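Local coordinates for autophagy protein 5 (Saccharomyces cerevisiae, PDB 2DYO) that takes part in autophagic vesicle formation and cytoplasm-to-vacuole transport in yeast and is required for selective autophagy of the nucleus and mitochondria, at residues L16-S21 against I40-E45; R44-V49 against Y88-L93; V253-I258 against G278-T283. One frame throughout, in Å; residues are numbered along the deposited sequence.

Contact 1 of 3, residues L16-S21 against I40-E45; sequences LNVLVS and IRVPRE
L16, N17 and V18 pair with V42, R41 and I40 as an antiparallel ladder, the first hairpin of the ubiquitin-like (beta-grasp) UblA domain. L16 and V42 form one hydrogen-bonded pair, with V42 O taking the N-H of L16 at 2.7 Å; V18 and I40 form the next, and V18 N donates to I40 O at 2.9 Å. Between them N17 and R41 are a non-hydrogen-bonded pair whose side chains share one face of the sheet. There R41 NH1 donates to N17 OD1 over 2.9 Å with an N-H...O angle of 143°. The donor stands above the amide carbonyl plane, and the amide and guanidinium planes are turned 50° apart. In the arginine chain chi2 (-70°) sets CD, 3.2 Å from N17 OD1, and the bend at chi3 then turns NE.

The face carrying L16, V18, I40 and V42 is apolar. CG2 of V18 meets CG2 of V42 at 3.8 Å, the two side chains crossing at a slant, and farther along V20 CG2 reaches I40 CD1 at 4.3 Å. Just past the paired strand, the aliphatic part of R44 lies against L16, CG to CG. Helix 90-98 covers the L16 and V42 end of this face through V90 and F94.

Outside the two strands, E15 forms a salt bridge with R41 NE and T117 O accepts from N17 ND2, further holding the two polar ends. The chain of another protein also bonds through its backbone to R41 NH1 and N17 ND2. Within the hairpin, L16 N sits 4.1 Å above one face of the R41 guanidinium, displaced toward its rim.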
loop_
_atom_site.group_PDB
_atom_site.type_symbol
_atom_site.label_atom_id
_atom_site.label_comp_id
_atom_site.label_asym_id
_atom_site.label_seq_id
_atom_site.Cartn_x
_atom_site.Cartn_y
_atom_site.Cartn_z
ATOM N N LEU A 16 -7.368 7.587 0.244
ATOM C CA LEU A 16 -6.925 8.585 -0.725
ATOM C C LEU A 16 -7.915 8.863 -1.849
ATOM O O LEU A 16 -8.761 8.030 -2.172
ATOM C CB LEU A 16 -5.612 8.123 -1.368
ATOM C CG LEU A 16 -4.405 7.913 -0.449
ATOM C CD1 LEU A 16 -3.313 7.131 -1.190
ATOM C CD2 LEU A 16 -3.882 9.267 0.004
ATOM N N ASN A 17 -7.794 10.047 -2.443
ATOM C CA ASN A 17 -8.614 10.414 -3.586
ATOM C C ASN A 17 -7.801 9.851 -4.747
ATOM O O ASN A 17 -6.607 10.124 -4.858
ATOM C CB ASN A 17 -8.725 11.940 -3.739
ATOM C CG ASN A 17 -9.531 12.589 -2.632
ATOM O OD1 ASN A 17 -10.581 12.085 -2.233
ATOM N ND2 ASN A 17 -9.054 13.729 -2.144
ATOM N N VAL A 18 -8.434 9.055 -5.602
ATOM C CA VAL A 18 -7.723 8.474 -6.731
ATOM C C VAL A 18 -8.441 8.728 -8.045
ATOM O O VAL A 18 -9.621 8.403 -8.204
ATOM C CB VAL A 18 -7.541 6.951 -6.552
ATOM C CG1 VAL A 18 -6.903 6.349 -7.801
ATOM C CG2 VAL A 18 -6.677 6.679 -5.328
ATOM N N LEU A 19 -7.720 9.318 -8.987
ATOM C CA LEU A 19 -8.282 9.609 -10.292
ATOM C C LEU A 19 -7.758 8.583 -11.279
ATOM O O LEU A 19 -6.591 8.620 -11.665
ATOM C CB LEU A 19 -7.882 11.018 -10.741
ATOM C CG LEU A 19 -8.544 11.508 -12.031
ATOM C CD1 LEU A 19 -10.058 11.465 -11.865
ATOM C CD2 LEU A 19 -8.067 12.925 -12.359
ATOM N N VAL A 20 -8.620 7.655 -11.676
ATOM C CA VAL A 20 -8.226 6.626 -12.626
ATOM C C VAL A 20 -8.653 6.996 -14.042
ATOM O O VAL A 20 -9.805 7.366 -14.280
ATOM C CB VAL A 20 -8.853 5.257 -12.266
ATOM C CG1 VAL A 20 -8.449 4.213 -13.304
ATOM C CG2 VAL A 20 -8.395 4.822 -10.877
ATOM N N SER A 21 -7.719 6.897 -14.978
ATOM C CA SER A 21 -8.015 7.194 -16.370
ATOM C C SER A 21 -7.743 5.944 -17.193
ATOM O O SER A 21 -6.724 5.277 -17.009
ATOM C CB SER A 21 -7.144 8.343 -16.872
ATOM O OG SER A 21 -5.776 7.988 -16.814
ATOM N N ILE A 40 -12.584 7.834 -7.455
ATOM C CA ILE A 40 -12.866 7.008 -6.293
ATOM C C ILE A 40 -12.032 7.244 -5.037
ATOM O O ILE A 40 -11.000 7.910 -5.060
ATOM C CB ILE A 40 -12.706 5.530 -6.684
ATOM C CG1 ILE A 40 -11.309 5.312 -7.283
ATOM C CG2 ILE A 40 -13.768 5.154 -7.715
ATOM C CD1 ILE A 40 -10.984 3.878 -7.639
ATOM N N ARG A 41 -12.512 6.684 -3.933
ATOM C CA ARG A 41 -11.818 6.757 -2.660
ATOM C C ARG A 41 -11.233 5.367 -2.479
ATOM O O ARG A 41 -11.946 4.364 -2.580
ATOM C CB ARG A 41 -12.792 7.089 -1.529
ATOM C CG ARG A 41 -13.220 8.550 -1.527
ATOM C CD ARG A 41 -12.059 9.452 -1.111
ATOM N NE ARG A 41 -11.829 9.420 0.332
ATOM C CZ ARG A 41 -10.833 10.056 0.942
ATOM N NH1 ARG A 41 -9.971 10.770 0.236
ATOM N NH2 ARG A 41 -10.700 9.984 2.259
ATOM N N VAL A 42 -9.929 5.314 -2.232
ATOM C CA VAL A 42 -9.226 4.050 -2.076
ATOM C C VAL A 42 -8.443 4.017 -0.771
ATOM O O VAL A 42 -7.706 4.958 -0.462
ATOM C CB VAL A 42 -8.236 3.847 -3.241
ATOM C CG1 VAL A 42 -7.425 2.580 -3.035
ATOM C CG2 VAL A 42 -8.994 3.796 -4.562
ATOM N N PRO A 43 -8.597 2.939 0.014
ATOM C CA PRO A 43 -7.869 2.838 1.279
ATOM C C PRO A 43 -6.362 2.814 1.022
ATOM O O PRO A 43 -5.909 2.396 -0.049
ATOM C CB PRO A 43 -8.351 1.504 1.857
ATOM C CG PRO A 43 -9.741 1.356 1.282
ATOM C CD PRO A 43 -9.541 1.815 -0.145
ATOM N N ARG A 44 -5.586 3.281 1.992
ATOM C CA ARG A 44 -4.140 3.229 1.857
ATOM C C ARG A 44 -3.768 1.749 1.984
ATOM O O ARG A 44 -2.842 1.266 1.339
ATOM C CB ARG A 44 -3.465 4.026 2.977
ATOM C CG ARG A 44 -3.120 5.469 2.607
ATOM C CD ARG A 44 -2.575 6.210 3.823
ATOM N NE ARG A 44 -1.916 7.466 3.479
ATOM C CZ ARG A 44 -0.627 7.572 3.174
ATOM N NH1 ARG A 44 -0.110 8.757 2.874
ATOM N NH2 ARG A 44 0.151 6.494 3.171
ATOM N N GLU A 45 -4.526 1.028 2.809
ATOM C CA GLU A 45 -4.260 -0.387 3.037
ATOM C C GLU A 45 -5.041 -1.331 2.123
ATOM O O GLU A 45 -5.950 -2.040 2.570
ATOM C CB GLU A 45 -4.552 -0.749 4.495
ATOM C CG GLU A 45 -3.787 0.071 5.530
ATOM C CD GLU A 45 -2.319 -0.305 5.649
ATOM O OE1 GLU A 45 -1.706 0.108 6.654
ATOM O OE2 GLU A 45 -1.771 -0.997 4.756
#

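Contact 2 of 3, residues R44-V49 against Y88-L93; sequences RETYLV and YPVGVL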
loop_
_atom_site.group_PDB
_atom_site.type_symbol
_atom_site.label_atom_id
_atom_site.label_comp_id
_atom_site.label_asym_id
_atom_site.label_seq_id
_atom_site.Cartn_x
_atom_site.Cartn_y
_atom_site.Cartn_z
ATOM N N ARG A 44 -5.586 3.281 1.992
ATOM C CA ARG A 44 -4.140 3.229 1.857
ATOM C C ARG A 44 -3.768 1.749 1.984
ATOM O O ARG A 44 -2.842 1.266 1.339
ATOM C CB ARG A 44 -3.465 4.026 2.977
ATOM C CG ARG A 44 -3.120 5.469 2.607
ATOM C CD ARG A 44 -2.575 6.210 3.823
ATOM N NE ARG A 44 -1.916 7.466 3.479
ATOM C CZ ARG A 44 -0.627 7.572 3.174
ATOM N NH1 ARG A 44 -0.110 8.757 2.874
ATOM N NH2 ARG A 44 0.151 6.494 3.171
ATOM N N GLU A 45 -4.526 1.028 2.809
ATOM C CA GLU A 45 -4.260 -0.387 3.037
ATOM C C GLU A 45 -5.041 -1.331 2.123
ATOM O O GLU A 45 -5.950 -2.040 2.570
ATOM C CB GLU A 45 -4.552 -0.749 4.495
ATOM C CG GLU A 45 -3.787 0.071 5.530
ATOM C CD GLU A 45 -2.319 -0.305 5.649
ATOM O OE1 GLU A 45 -1.706 0.108 6.654
ATOM O OE2 GLU A 45 -1.771 -0.997 4.756
ATOM N N THR A 46 -4.681 -1.336 0.844
ATOM C CA THR A 46 -5.310 -2.231 -0.120
ATOM C C THR A 46 -4.465 -2.207 -1.383
ATOM O O THR A 46 -3.400 -1.593 -1.397
ATOM C CB THR A 46 -6.769 -1.801 -0.448
ATOM O OG1 THR A 46 -7.421 -2.852 -1.175
ATOM C CG2 THR A 46 -6.788 -0.523 -1.293
ATOM N N TYR A 47 -4.922 -2.885 -2.433
ATOM C CA TYR A 47 -4.194 -2.905 -3.699
ATOM C C TYR A 47 -5.058 -2.269 -4.788
ATOM O O TYR A 47 -6.285 -2.415 -4.778
ATOM C CB TYR A 47 -3.878 -4.336 -4.148
ATOM C CG TYR A 47 -2.906 -5.103 -3.275
ATOM C CD1 TYR A 47 -1.638 -4.597 -2.981
ATOM C CD2 TYR A 47 -3.232 -6.373 -2.807
ATOM C CE1 TYR A 47 -0.718 -5.352 -2.243
ATOM C CE2 TYR A 47 -2.328 -7.127 -2.075
ATOM C CZ TYR A 47 -1.077 -6.620 -1.799
ATOM O OH TYR A 47 -0.186 -7.399 -1.096
ATOM N N LEU A 48 -4.418 -1.600 -5.740
ATOM C CA LEU A 48 -5.147 -0.969 -6.837
ATOM C C LEU A 48 -5.911 -2.007 -7.651
ATOM O O LEU A 48 -6.970 -1.735 -8.197
ATOM C CB LEU A 48 -4.173 -0.216 -7.759
ATOM C CG LEU A 48 -3.523 1.061 -7.207
ATOM C CD1 LEU A 48 -2.450 1.542 -8.185
ATOM C CD2 LEU A 48 -4.576 2.131 -7.001
ATOM N N VAL A 49 -5.344 -3.202 -7.732
ATOM C CA VAL A 49 -5.940 -4.294 -8.481
ATOM C C VAL A 49 -7.313 -4.726 -7.954
ATOM O O VAL A 49 -8.093 -5.365 -8.667
ATOM C CB VAL A 49 -4.957 -5.469 -8.537
ATOM C CG1 VAL A 49 -5.252 -6.480 -7.456
ATOM C CG2 VAL A 49 -4.942 -6.062 -9.933
ATOM N N TYR A 88 1.991 -3.413 -4.228
ATOM C CA TYR A 88 2.448 -2.710 -3.031
ATOM C C TYR A 88 1.213 -2.004 -2.517
ATOM O O TYR A 88 0.366 -1.604 -3.309
ATOM C CB TYR A 88 3.520 -1.662 -3.354
ATOM C CG TYR A 88 4.852 -2.266 -3.698
ATOM C CD1 TYR A 88 5.148 -2.646 -5.003
ATOM C CD2 TYR A 88 5.802 -2.506 -2.707
ATOM C CE1 TYR A 88 6.363 -3.255 -5.318
ATOM C CE2 TYR A 88 7.018 -3.117 -3.007
ATOM C CZ TYR A 88 7.289 -3.487 -4.317
ATOM O OH TYR A 88 8.486 -4.091 -4.617
ATOM N N PRO A 89 1.083 -1.844 -1.191
ATOM C CA PRO A 89 -0.112 -1.152 -0.699
ATOM C C PRO A 89 -0.207 0.215 -1.362
ATOM O O PRO A 89 0.809 0.853 -1.624
ATOM C CB PRO A 89 0.142 -1.034 0.805
ATOM C CG PRO A 89 0.985 -2.247 1.105
ATOM C CD PRO A 89 1.943 -2.283 -0.076
ATOM N N VAL A 90 -1.429 0.664 -1.618
ATOM C CA VAL A 90 -1.664 1.965 -2.236
ATOM C C VAL A 90 -0.971 3.094 -1.469
ATOM O O VAL A 90 -0.408 4.008 -2.075
ATOM C CB VAL A 90 -3.192 2.253 -2.315
ATOM C CG1 VAL A 90 -3.452 3.674 -2.819
ATOM C CG2 VAL A 90 -3.845 1.240 -3.247
ATOM N N GLY A 91 -1.012 3.031 -0.141
ATOM C CA GLY A 91 -0.382 4.069 0.660
ATOM C C GLY A 91 1.125 4.110 0.483
ATOM O O GLY A 91 1.740 5.178 0.545
ATOM N N VAL A 92 1.725 2.940 0.288
ATOM C CA VAL A 92 3.166 2.829 0.081
ATOM C C VAL A 92 3.529 3.401 -1.291
ATOM O O VAL A 92 4.566 4.055 -1.456
ATOM C CB VAL A 92 3.623 1.349 0.188
ATOM C CG1 VAL A 92 5.098 1.213 -0.209
ATOM C CG2 VAL A 92 3.443 0.863 1.637
ATOM N N LEU A 93 2.678 3.149 -2.280
ATOM C CA LEU A 93 2.916 3.688 -3.615
ATOM C C LEU A 93 2.812 5.208 -3.518
ATOM O O LEU A 93 3.625 5.942 -4.093
ATOM C CB LEU A 93 1.868 3.162 -4.604
ATOM C CG LEU A 93 1.948 1.685 -5.017
ATOM C CD1 LEU A 93 0.755 1.333 -5.900
ATOM C CD2 LEU A 93 3.246 1.426 -5.763
HETATM O O HOH W 1 -1.581 -1.203 -5.273
#
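V90 CG2, anti to the carbonyl carbon, lies between T46 and L48, while L48, with CG anti to its carbonyl carbon (chi1 -70°), extends to meet it. The two side chains cross at about a right angle, L48 CD2 lying 3.9 Å from V90 CG2. T46 runs beside V90 and points the same way. The other methyl of L48, CD1, touches L93 CD1 one helical turn later, so the leucine spans the opening turn of helix 90-98.

That helix starts under the loop that follows strand 37-43, with P89 at the N-cap. Backbone carbonyls of the loop receive the first helical N-H groups: V90 N donates to T46 O at 3.0 Å, and G91 N to R44 O at 2.9 Å, the latter in the carbonyl plane and on a lone pair. G91 has only hydrogens on its CA, and this admits the R44 side chain, whose CG comes within 3.6 Å of G91 CA. The arginine's charged end goes on to D95 and to an acidic side chain on the chain of another protein.

At the far end, one water joins L48 N to Y88 O, accepting from the first at 2.9 Å and donating to the second at 2.8 Å. Y47 places its ring edge against the same carbonyl, CD1 being 3.6 Å from Y88 O, and its ring meets F276 edge-to-face.

P89, at the N-cap, has no side-chain acceptor; the first two helical N-H groups are hydrogen-bonded instead to T46 O and R44 O, whose partial negative charge probably suits the positive end of the helix dipole.

Contact 3 of 3, residues V253-I258 against G278-T283; sequences VICQGI and GFLYIT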
loop_
_atom_site.group_PDB
_atom_site.type_symbol
_atom_site.label_atom_id
_atom_site.label_comp_id
_atom_site.label_asym_id
_atom_site.label_seq_id
_atom_site.Cartn_x
_atom_site.Cartn_y
_atom_site.Cartn_z
ATOM N N VAL A 253 12.780 9.878 7.109
ATOM C CA VAL A 253 12.107 8.591 7.067
ATOM C C VAL A 253 10.606 8.823 7.092
ATOM O O VAL A 253 10.094 9.472 7.997
ATOM C CB VAL A 253 12.498 7.736 8.276
ATOM C CG1 VAL A 253 11.752 6.401 8.243
ATOM C CG2 VAL A 253 14.004 7.513 8.268
ATOM N N ILE A 254 9.920 8.297 6.084
ATOM C CA ILE A 254 8.471 8.417 5.966
ATOM C C ILE A 254 7.851 7.024 6.061
ATOM O O ILE A 254 8.209 6.118 5.304
ATOM C CB ILE A 254 8.060 9.027 4.603
ATOM C CG1 ILE A 254 8.623 10.444 4.464
ATOM C CG2 ILE A 254 6.537 9.026 4.468
ATOM C CD1 ILE A 254 8.182 11.400 5.560
ATOM N N CYS A 255 6.936 6.856 7.005
ATOM C CA CYS A 255 6.242 5.590 7.197
ATOM C C CYS A 255 4.763 5.918 7.301
ATOM O O CYS A 255 4.382 6.803 8.058
ATOM C CB CYS A 255 6.713 4.909 8.483
ATOM S SG CYS A 255 5.959 3.313 8.795
ATOM N N GLN A 256 3.930 5.215 6.539
ATOM C CA GLN A 256 2.495 5.470 6.585
ATOM C C GLN A 256 2.195 6.957 6.382
ATOM O O GLN A 256 1.366 7.544 7.088
ATOM C CB GLN A 256 1.914 5.009 7.926
ATOM C CG GLN A 256 1.864 3.492 8.096
ATOM C CD GLN A 256 0.728 2.836 7.320
ATOM O OE1 GLN A 256 -0.059 3.508 6.650
ATOM N NE2 GLN A 256 0.635 1.516 7.417
ATOM N N GLY A 257 2.893 7.560 5.427
ATOM C CA GLY A 257 2.671 8.960 5.114
ATOM C C GLY A 257 3.081 10.007 6.130
ATOM O O GLY A 257 2.784 11.187 5.932
ATOM N N ILE A 258 3.752 9.610 7.211
ATOM C CA ILE A 258 4.177 10.594 8.206
ATOM C C ILE A 258 5.677 10.527 8.491
ATOM O O ILE A 258 6.340 9.545 8.158
ATOM C CB ILE A 258 3.420 10.432 9.553
ATOM C CG1 ILE A 258 3.804 9.109 10.218
ATOM C CG2 ILE A 258 1.913 10.493 9.319
ATOM C CD1 ILE A 258 3.347 9.005 11.664
ATOM N N GLY A 278 1.554 -7.157 6.124
ATOM C CA GLY A 278 2.462 -7.640 7.153
ATOM C C GLY A 278 3.848 -7.021 7.179
ATOM O O GLY A 278 4.585 -7.183 8.154
ATOM N N PHE A 279 4.212 -6.314 6.116
ATOM C CA PHE A 279 5.522 -5.676 6.050
ATOM C C PHE A 279 5.482 -4.215 6.477
ATOM O O PHE A 279 4.502 -3.505 6.223
ATOM C CB PHE A 279 6.096 -5.732 4.625
ATOM C CG PHE A 279 6.784 -7.025 4.291
ATOM C CD1 PHE A 279 6.078 -8.087 3.738
ATOM C CD2 PHE A 279 8.146 -7.179 4.527
ATOM C CE1 PHE A 279 6.722 -9.287 3.422
ATOM C CE2 PHE A 279 8.798 -8.373 4.215
ATOM C CZ PHE A 279 8.082 -9.428 3.663
ATOM N N LEU A 280 6.548 -3.780 7.141
ATOM C CA LEU A 280 6.685 -2.380 7.533
ATOM C C LEU A 280 7.438 -1.750 6.372
ATOM O O LEU A 280 8.486 -2.253 5.969
ATOM C CB LEU A 280 7.525 -2.229 8.802
ATOM C CG LEU A 280 7.940 -0.776 9.083
ATOM C CD1 LEU A 280 6.702 0.072 9.405
ATOM C CD2 LEU A 280 8.921 -0.742 10.237
ATOM N N TYR A 281 6.906 -0.663 5.821
ATOM C CA TYR A 281 7.567 0.006 4.711
ATOM C C TYR A 281 8.033 1.397 5.103
ATOM O O TYR A 281 7.278 2.168 5.696
ATOM C CB TYR A 281 6.628 0.177 3.508
ATOM C CG TYR A 281 6.225 -1.087 2.794
ATOM C CD1 TYR A 281 5.173 -1.865 3.254
ATOM C CD2 TYR A 281 6.876 -1.480 1.624
ATOM C CE1 TYR A 281 4.763 -3.007 2.561
ATOM C CE2 TYR A 281 6.481 -2.615 0.928
ATOM C CZ TYR A 281 5.422 -3.370 1.400
ATOM O OH TYR A 281 5.001 -4.468 0.700
ATOM N N ILE A 282 9.283 1.720 4.798
ATOM C CA ILE A 282 9.730 3.074 5.061
ATOM C C ILE A 282 10.184 3.647 3.736
ATOM O O ILE A 282 10.724 2.935 2.875
ATOM C CB ILE A 282 10.852 3.165 6.128
ATOM C CG1 ILE A 282 12.069 2.349 5.720
ATOM C CG2 ILE A 282 10.318 2.691 7.484
ATOM C CD1 ILE A 282 13.138 2.336 6.800
ATOM N N THR A 283 9.913 4.931 3.554
ATOM C CA THR A 283 10.283 5.622 2.331
ATOM C C THR A 283 11.289 6.707 2.690
ATOM O O THR A 283 11.028 7.547 3.547
ATOM C CB THR A 283 9.039 6.254 1.677
ATOM O OG1 THR A 283 8.109 5.213 1.346
ATOM C CG2 THR A 283 9.417 7.020 0.416
HETATM O O HOH W 2 6.454 4.964 3.586
HETATM O O HOH W 3 4.651 2.700 5.282
#
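C255 and L280 make the close apolar touch here, SG to CD1 at 3.4 Å, beside V253 CG1 resting 4.0 Å from I282 CB. These residues belong to the sheet of the UblB domain, a second ubiquitin-like beta-grasp unit, in which strands 251-255 and 280-286 run antiparallel. With SG anti to the backbone N (chi1 -178°), C255 directs its sulphur toward L280. Helix 266-273 packs on both, through L269 and L273 on C255 and through L269 and Y270 on L280. V253 and I282 cross at a slant.

Farther out, I254 and T283 form a hydrogen-bonded pair. T283 N donates to I254 O at 2.7 Å, and I254 N returns a bond to T283 O at 2.9 Å. I254 O has a second donor: a water that also accepts from T283 OG1, bridging the pair. The threonine hydroxyl is hydrogen-bonded to Q208 NE2 as well.

Beyond this pair segment 253-258 turns away. C255 to I258 form a type I' turn, leading into strand 258-260, and C255 N and I258 O are joined at 3.0 Å. Where the strands part, a second water takes over the bridging, accepting from Q256 N at 2.9 Å and donating to Y281 O at 2.7 Å.

Overall arrangement
From the N terminus, strand 15-22 runs out and strand 37-43 returns beside it, and contact 1 closes that hairpin over 18 intervening residues. The chain then passes through R44 and E45, which contacts 1 and 2 share, and contact 2 closes a longer loop, carrying helix 52-59 and strands 74-79 and 82-84, by bringing in the start of helix 90-98. Contact 3 follows in series within UblB, enclosing strand 258-260 and helix 266-273; it neither nests with nor crosses the others. Its centre is about 12 Å from that of contact 2. The two ubiquitin-like domains meet where E45 reaches Q256 and where V92 and Y88 pack on Y281.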